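Local coordinates for hypothetical protein MerP (Cupriavidus metallidurans, PDB 1OSD), which probably binds mercuric ions in the periplasm as part of bacterial mercury resistance, and is held here in its oxidized form, at residues V5-P10 with Y66-K71; T20-I25 with V34-E39. All blocks are in the same frame, centred on the assembly; numbering follows the deposited sequence.

In the fold
Interaction 1 is a strand pair within the four-stranded antiparallel sheet, and interaction 2 packs a helix on one of its strands, in a heavy-metal-associated domain of the ferredoxin-like, beta-alpha-beta-beta-alpha-beta kind. Interaction 1 joins strand 2-8 to the short strand 69-70 and so pairs the first strand of the chain with the last; interaction 2, which lies between its segments in sequence, packs helix 17-26 on strand 31-37. Edge strands 31-37 and 69-70 thus each take part in one contact. The centres are about 10 Å apart, and the two contacts meet where Tyr66 packs on Thr20 and Val21, close to the helix start that carries Cys17, disulfide-bonded to Cys14.

Interaction 1. Residues V5-P10 with Y66-K71; sequences VTLSVP and YPSSVK
Val9 holds CG1 anti to its backbone N (chi1 -168°), which sets that methyl against CB of Tyr66 at 3.6 Å. In Ser68, chi1 of 71° puts OG between the backbone N and the carbonyl carbon, where it lies 3.7 Å from CD1 of Leu7. Serine is small enough to point at the facing strand here, and its hydroxyl is hydrogen-bonded to OG1 of Thr61.

The backbones are joined as a short antiparallel ladder. Ser8 and Ser69 form the hydrogen-bonded pair: Ser8 N donates to Ser69 O at 2.9 Å, while the return bond from Ser69 N to Ser8 O is weak at 3.4 Å. Two residues along each chain, Lys71 N gives a nearly straight bond (170° at the hydrogen) to Thr6 O at 2.8 Å. Their side chains lie side by side, pointing the same way, with Thr6 CG2 3.8 Å from Lys71 CB; Ser8 OG is modelled near Lys71 CG, but both residues have two conformers. Leu7 and Val70 are a non-hydrogen-bonded pair whose side chains diverge. Leucine suits the buried position, whereas exposed Val70 gains cover from Val5, the CG2 methyls 4.1 Å apart. Val5 and Val70, being beta-branched, also favour an extended backbone.

Strand 2-8 is central, since its other edge bonds to strand 42-48 through Val5 with Val45 and Leu7 with Ala43, and strand 69-70 closes the sheet. Helix 54-63 packs on Val5 through Val54 and Leu57, while the Tyr66 side chain turns to helix 17-26, touching Cys17, Thr20 and Val21.

Interaction 2. Residues T20-I25 with V34-E39; sequences TVKKAI and VDVTFE
Ile25 and Val34 meet methyl to methyl, CG2 of each 3.5 Å from the other, with the two side chains crossing at about a right angle. This is the tight part of the contact, although Ile25 was modelled in two conformers and the distance belongs to one of them. Val34 keeps CG1 anti to its backbone N (chi1 -175°), which leaves CG2 beside that N and against the isoleucine. Both residues are buried and both also touch Val45 of strand 42-48; branched aliphatic chains suit such a place because they fill the layer between helix and sheet without bringing in polar atoms. Val36, two residues along the strand, directs its side chain to the same helix, and its CG1 lies 4.0 Å from CB of Lys22 and 4.3 Å from CG1 of Val21.

The helix runs at 160° to the strand, close to antiparallel, with the segment axes 8.2 Å apart. It forms the crossover between strands 2-8 and 31-37, between which strand 42-48 intervenes in the sheet.

Toward solvent the contact is looser. Lys22 suits this boundary: its aliphatic stem lies near the valines, and the long chain carries NZ out over the strand to the carbonyl O of Val34. The modelled separation, 2.4 Å, is too short to be trusted in detail. Asp35 directs CB away from the helix, yet OD2 comes within 4.3 Å of Lys22 NZ, beyond a salt bridge.

Asp35 OD2 and Val34 O are both acceptors and sit 3.1 Å apart; if NZ lies roughly where it is modelled, the lysine charge may ease their repulsion. Apolar packing of Val34, Val36 and Ile25, extended by the aliphatic part of Lys22, makes the contact, while the charged groups add at most a weak attraction at the solvent side.

Interaction 1. Residues V5-P10 with Y66-K71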
ATOM      1  N   VAL A   5       1.341  -5.933   6.533  1.00 38.50           N
ATOM      2  CA  VAL A   5       2.599  -5.371   6.071  1.00 35.84           C
ATOM      3  C   VAL A   5       2.508  -3.851   6.047  1.00 36.73           C
ATOM      4  O   VAL A   5       1.475  -3.275   5.717  1.00 38.25           O
ATOM      5  CB  VAL A   5       2.959  -5.925   4.701  1.00 34.73           C
ATOM      6  CG1 VAL A   5       1.993  -5.450   3.615  1.00 35.97           C
ATOM      7  CG2 VAL A   5       4.460  -5.614   4.328  1.00 38.60           C
ATOM      8  N   THR A   6       3.614  -3.209   6.430  1.00 37.46           N
ATOM      9  CA  THR A   6       3.821  -1.808   6.314  1.00 37.71           C
ATOM     10  C   THR A   6       4.740  -1.451   5.153  1.00 37.16           C
ATOM     11  O   THR A   6       5.889  -1.897   5.049  1.00 34.58           O
ATOM     12  CB  THR A   6       4.393  -1.181   7.628  1.00 37.21           C
ATOM     13  OG1 THR A   6       3.494  -1.406   8.698  1.00 40.32           O
ATOM     14  CG2 THR A   6       4.463   0.328   7.499  1.00 40.18           C
ATOM     15  N   LEU A   7       4.270  -0.470   4.388  1.00 37.50           N
ATOM     16  CA  LEU A   7       4.959  -0.066   3.178  1.00 36.87           C
ATOM     17  C   LEU A   7       5.386   1.335   3.327  1.00 36.79           C
ATOM     18  O   LEU A   7       4.669   2.191   3.845  1.00 36.51           O
ATOM     19  CB  LEU A   7       4.090  -0.233   1.942  1.00 36.42           C
ATOM     20  CG  LEU A   7       3.502  -1.596   1.592  1.00 38.49           C
ATOM     21  CD1 LEU A   7       2.647  -1.545   0.265  1.00 30.64           C
ATOM     22  CD2 LEU A   7       4.617  -2.710   1.553  1.00 39.38           C
ATOM     23  N   SER A   8       6.610   1.571   2.887  1.00 35.07           N
ATOM     24  CA  SER A   8       7.172   2.909   2.789  1.00 35.31           C
ATOM     25  C   SER A   8       6.868   3.467   1.428  1.00 34.96           C
ATOM     26  O   SER A   8       7.235   2.853   0.436  1.00 32.49           O
ATOM     27  CB  SER A   8       8.668   2.919   3.111  0.50 35.12           C
ATOM     28  OG  SER A   8       8.777   2.519   4.453  0.50 37.67           O
ATOM     29  N   VAL A   9       6.331   4.692   1.381  1.00 35.97           N
ATOM     30  CA  VAL A   9       5.964   5.280   0.067  1.00 35.81           C
ATOM     31  C   VAL A   9       6.593   6.663  -0.121  1.00 34.42           C
ATOM     32  O   VAL A   9       5.943   7.661   0.164  1.00 36.83           O
ATOM     33  CB  VAL A   9       4.503   5.316  -0.085  1.00 34.50           C
ATOM     34  CG1 VAL A   9       4.137   5.620  -1.490  1.00 38.42           C
ATOM     35  CG2 VAL A   9       3.890   3.997   0.419  1.00 35.83           C
ATOM     36  N   PRO A  10       7.866   6.709  -0.513  1.00 37.16           N
ATOM     37  CA  PRO A  10       8.652   7.969  -0.415  1.00 38.67           C
ATOM     38  C   PRO A  10       8.123   9.124  -1.242  1.00 38.01           C
ATOM     39  O   PRO A  10       8.333  10.296  -0.909  1.00 41.14           O
ATOM     40  CB  PRO A  10      10.077   7.553  -0.811  1.00 39.88           C
ATOM     41  CG  PRO A  10       9.921   6.207  -1.536  1.00 41.15           C
ATOM     42  CD  PRO A  10       8.714   5.540  -0.857  1.00 38.22           C
ATOM     43  N   TYR A  66       3.643   5.804  -7.258  1.00 34.76           N
ATOM     44  CA  TYR A  66       4.275   5.867  -5.985  1.00 32.98           C
ATOM     45  C   TYR A  66       4.839   4.487  -5.593  1.00 34.49           C
ATOM     46  O   TYR A  66       4.263   3.740  -4.782  1.00 34.02           O
ATOM     47  CB  TYR A  66       3.288   6.426  -4.937  1.00 31.92           C
ATOM     48  CG  TYR A  66       2.552   7.661  -5.421  1.00 35.92           C
ATOM     49  CD1 TYR A  66       3.042   8.936  -5.136  1.00 38.69           C
ATOM     50  CD2 TYR A  66       1.352   7.562  -6.140  1.00 35.87           C
ATOM     51  CE1 TYR A  66       2.344  10.092  -5.542  1.00 34.85           C
ATOM     52  CE2 TYR A  66       0.649   8.731  -6.539  1.00 35.50           C
ATOM     53  CZ  TYR A  66       1.151   9.945  -6.252  1.00 31.23           C
ATOM     54  OH  TYR A  66       0.590  11.065  -6.773  1.00 36.96           O
ATOM     55  N   PRO A  67       5.990   4.151  -6.191  1.00 36.44           N
ATOM     56  CA  PRO A  67       6.702   2.911  -5.898  1.00 38.02           C
ATOM     57  C   PRO A  67       6.890   2.745  -4.379  1.00 37.20           C
ATOM     58  O   PRO A  67       7.048   3.753  -3.756  1.00 38.73           O
ATOM     59  CB  PRO A  67       8.042   3.086  -6.692  1.00 37.32           C
ATOM     60  CG  PRO A  67       7.621   3.909  -7.873  1.00 38.42           C
ATOM     61  CD  PRO A  67       6.722   4.926  -7.200  1.00 38.40           C
ATOM     62  N   SER A  68       6.883   1.526  -3.842  1.00 36.83           N
ATOM     63  CA  SER A  68       7.025   1.333  -2.407  1.00 34.33           C
ATOM     64  C   SER A  68       7.812   0.061  -2.142  1.00 34.37           C
ATOM     65  O   SER A  68       8.104  -0.631  -3.050  1.00 36.65           O
ATOM     66  CB  SER A  68       5.673   1.310  -1.778  1.00 34.95           C
ATOM     67  OG  SER A  68       4.963   0.107  -2.104  1.00 28.53           O
ATOM     68  N   SER A  69       8.239  -0.140  -0.898  1.00 35.07           N
ATOM     69  CA  SER A  69       8.982  -1.274  -0.362  1.00 34.45           C
ATOM     70  C   SER A  69       8.498  -1.487   1.058  1.00 34.87           C
ATOM     71  O   SER A  69       7.872  -0.659   1.629  1.00 33.09           O
ATOM     72  CB  SER A  69      10.433  -0.952  -0.323  1.00 36.68           C
ATOM     73  OG  SER A  69      10.662   0.276   0.326  1.00 39.87           O
ATOM     74  N   VAL A  70       8.835  -2.619   1.643  1.00 36.59           N
ATOM     75  CA  VAL A  70       8.560  -2.936   3.092  1.00 38.10           C
ATOM     76  C   VAL A  70       9.314  -1.931   3.912  1.00 39.01           C
ATOM     77  O   VAL A  70      10.452  -1.670   3.608  1.00 36.14           O
ATOM     78  CB  VAL A  70       9.051  -4.422   3.378  1.00 38.43           C
ATOM     79  CG1 VAL A  70       9.034  -4.794   4.840  1.00 41.32           C
ATOM     80  CG2 VAL A  70       8.185  -5.280   2.684  1.00 41.98           C
ATOM     81  N   LYS A  71       8.659  -1.357   4.927  1.00 39.52           N
ATOM     82  CA  LYS A  71       9.235  -0.435   5.804  1.00 40.64           C
ATOM     83  C   LYS A  71      10.493  -1.015   6.469  1.00 40.83           C
ATOM     84  O   LYS A  71      10.528  -2.209   6.822  1.00 40.61           O
ATOM     85  CB  LYS A  71       8.193  -0.031   6.861  1.00 40.62           C
ATOM     86  CG  LYS A  71       8.636   1.162   7.656  0.50 42.41           C
ATOM     87  CD  LYS A  71       8.068   1.201   9.078  0.50 44.59           C
ATOM     88  CE  LYS A  71       9.092   1.804  10.023  0.50 46.07           C
ATOM     89  NZ  LYS A  71       9.035   3.266  10.068  0.50 46.11           N
TER

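Interaction 2. Residues T20-I25 with V34-E39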
ATOM      1  N   THR A  20      -4.688   8.479  -2.930  1.00 34.57           N
ATOM      2  CA  THR A  20      -4.313   7.922  -4.181  1.00 35.07           C
ATOM      3  C   THR A  20      -3.798   6.529  -3.912  1.00 34.56           C
ATOM      4  O   THR A  20      -4.126   5.587  -4.650  1.00 36.55           O
ATOM      5  CB  THR A  20      -3.300   8.785  -4.945  1.00 34.35           C
ATOM      6  OG1 THR A  20      -3.885  10.028  -5.391  1.00 31.40           O
ATOM      7  CG2 THR A  20      -2.856   8.036  -6.272  1.00 36.19           C
ATOM      8  N   VAL A  21      -3.000   6.395  -2.881  1.00 35.20           N
ATOM      9  CA  VAL A  21      -2.273   5.149  -2.556  1.00 34.81           C
ATOM     10  C   VAL A  21      -3.248   4.144  -1.969  1.00 36.17           C
ATOM     11  O   VAL A  21      -3.305   3.008  -2.411  1.00 37.46           O
ATOM     12  CB  VAL A  21      -1.042   5.377  -1.658  1.00 34.72           C
ATOM     13  CG1 VAL A  21      -0.460   3.891  -1.044  1.00 34.93           C
ATOM     14  CG2 VAL A  21       0.086   6.324  -2.340  1.00 36.34           C
ATOM     15  N   LYS A  22      -4.095   4.616  -1.047  1.00 35.56           N
ATOM     16  CA  LYS A  22      -5.045   3.865  -0.387  1.00 33.03           C
ATOM     17  C   LYS A  22      -5.941   3.242  -1.468  1.00 35.17           C
ATOM     18  O   LYS A  22      -6.129   2.028  -1.460  1.00 38.37           O
ATOM     19  CB  LYS A  22      -5.857   4.742   0.560  1.00 32.97           C
ATOM     20  CG  LYS A  22      -6.956   3.961   1.398  1.00 33.89           C
ATOM     21  CD  LYS A  22      -7.530   4.924   2.463  1.00 40.31           C
ATOM     22  CE  LYS A  22      -8.078   4.385   3.745  1.00 44.48           C
ATOM     23  NZ  LYS A  22      -8.528   2.947   3.801  1.00 45.88           N
ATOM     24  N   LYS A  23      -6.529   4.045  -2.347  1.00 35.77           N
ATOM     25  CA  LYS A  23      -7.376   3.542  -3.425  1.00 38.13           C
ATOM     26  C   LYS A  23      -6.693   2.437  -4.248  1.00 38.57           C
ATOM     27  O   LYS A  23      -7.237   1.320  -4.403  1.00 35.96           O
ATOM     28  CB  LYS A  23      -7.808   4.658  -4.396  1.00 37.17           C
ATOM     29  CG  LYS A  23      -8.765   5.634  -3.739  1.00 43.64           C
ATOM     30  CD  LYS A  23      -9.650   6.473  -4.702  1.00 50.44           C
ATOM     31  CE  LYS A  23     -10.487   7.582  -3.877  1.00 52.36           C
ATOM     32  NZ  LYS A  23     -10.715   8.842  -4.671  1.00 54.00           N
ATOM     33  N   ALA A  24      -5.491   2.760  -4.766  1.00 35.91           N
ATOM     34  CA  ALA A  24      -4.728   1.755  -5.513  1.00 35.97           C
ATOM     35  C   ALA A  24      -4.531   0.446  -4.804  1.00 35.28           C
ATOM     36  O   ALA A  24      -4.825  -0.640  -5.384  1.00 38.68           O
ATOM     37  CB  ALA A  24      -3.373   2.347  -6.038  1.00 36.15           C
ATOM     38  N   ILE A  25      -4.279   0.446  -3.503  1.00 34.70           N
ATOM     39  CA  ILE A  25      -4.106  -0.846  -2.823  1.00 34.46           C
ATOM     40  C   ILE A  25      -5.408  -1.581  -2.596  1.00 34.42           C
ATOM     41  O   ILE A  25      -5.527  -2.780  -2.775  1.00 30.17           O
ATOM     42  CB  ILE A  25      -3.279  -0.648  -1.524  0.50 34.22           C
ATOM     43  CG1 ILE A  25      -1.925  -0.079  -1.939  0.50 34.22           C
ATOM     44  CG2 ILE A  25      -3.000  -1.992  -0.814  0.50 33.98           C
ATOM     45  CD1 ILE A  25      -1.094   0.424  -0.788  0.50 36.39           C
ATOM     46  N   VAL A  34      -6.586  -1.029   4.352  1.00 39.58           N
ATOM     47  CA  VAL A  34      -5.482  -0.140   4.094  1.00 39.77           C
ATOM     48  C   VAL A  34      -5.615   1.185   4.879  1.00 39.84           C
ATOM     49  O   VAL A  34      -6.645   1.929   4.807  1.00 40.50           O
ATOM     50  CB  VAL A  34      -5.327   0.155   2.665  1.00 38.79           C
ATOM     51  CG1 VAL A  34      -4.085   0.990   2.463  1.00 35.81           C
ATOM     52  CG2 VAL A  34      -5.095  -1.130   1.879  1.00 42.87           C
ATOM     53  N   ASP A  35      -4.590   1.473   5.684  1.00 38.64           N
ATOM     54  CA  ASP A  35      -4.536   2.792   6.313  1.00 37.05           C
ATOM     55  C   ASP A  35      -3.228   3.459   5.928  1.00 35.29           C
ATOM     56  O   ASP A  35      -2.136   2.849   6.045  1.00 34.54           O
ATOM     57  CB  ASP A  35      -4.589   2.620   7.810  1.00 38.13           C
ATOM     58  CG  ASP A  35      -5.965   2.189   8.286  1.00 40.45           C
ATOM     59  OD1 ASP A  35      -6.000   1.394   9.237  1.00 41.84           O
ATOM     60  OD2 ASP A  35      -7.037   2.628   7.795  1.00 42.63           O
ATOM     61  N   VAL A  36      -3.328   4.723   5.565  1.00 34.46           N
ATOM     62  CA  VAL A  36      -2.182   5.484   5.077  1.00 33.92           C
ATOM     63  C   VAL A  36      -1.879   6.600   6.023  1.00 33.70           C
ATOM     64  O   VAL A  36      -2.804   7.228   6.533  1.00 35.44           O
ATOM     65  CB  VAL A  36      -2.417   6.066   3.735  1.00 33.79           C
ATOM     66  CG1 VAL A  36      -2.420   4.978   2.678  1.00 38.39           C
ATOM     67  CG2 VAL A  36      -3.826   6.867   3.734  1.00 39.16           C
ATOM     68  N   THR A  37      -0.621   6.947   6.103  1.00 34.22           N
ATOM     69  CA  THR A  37      -0.131   8.062   6.951  1.00 35.24           C
ATOM     70  C   THR A  37       0.785   8.963   6.215  1.00 35.31           C
ATOM     71  O   THR A  37       1.881   8.574   5.728  1.00 32.96           O
ATOM     72  CB  THR A  37       0.510   7.547   8.271  1.00 34.93           C
ATOM     73  OG1 THR A  37      -0.494   6.786   8.969  1.00 34.75           O
ATOM     74  CG2 THR A  37       0.849   8.735   9.162  1.00 37.16           C
ATOM     75  N   PHE A  38       0.307  10.186   6.044  1.00 34.92           N
ATOM     76  CA  PHE A  38       1.059  11.209   5.263  1.00 35.12           C
ATOM     77  C   PHE A  38       2.414  11.533   5.953  1.00 33.99           C
ATOM     78  O   PHE A  38       3.468  11.565   5.305  1.00 34.45           O
ATOM     79  CB  PHE A  38       0.194  12.506   5.000  1.00 37.09           C
ATOM     80  CG  PHE A  38       0.950  13.684   4.266  1.00 36.16           C
ATOM     81  CD1 PHE A  38       1.612  14.674   4.984  1.00 43.04           C
ATOM     82  CD2 PHE A  38       1.072  13.690   2.853  1.00 39.08           C
ATOM     83  CE1 PHE A  38       2.352  15.729   4.330  1.00 42.58           C
ATOM     84  CE2 PHE A  38       1.790  14.671   2.180  1.00 34.86           C
ATOM     85  CZ  PHE A  38       2.459  15.688   2.912  1.00 41.85           C
ATOM     86  N   GLU A  39       2.382  11.732   7.261  1.00 31.49           N
ATOM     87  CA  GLU A  39       3.510  12.190   7.934  1.00 33.88           C
ATOM     88  C   GLU A  39       4.697  11.234   7.734  1.00 35.03           C
ATOM     89  O   GLU A  39       5.772  11.668   7.535  1.00 34.35           O
ATOM     90  CB  GLU A  39       3.193  12.313   9.405  1.00 34.40           C
ATOM     91  CG  GLU A  39       4.345  12.765  10.301  1.00 36.57           C
ATOM     92  CD  GLU A  39       3.841  13.115  11.714  1.00 41.54           C
ATOM     93  OE1 GLU A  39       4.631  13.744  12.490  1.00 44.08           O
ATOM     94  OE2 GLU A  39       2.669  12.699  12.095  1.00 37.98           O
TER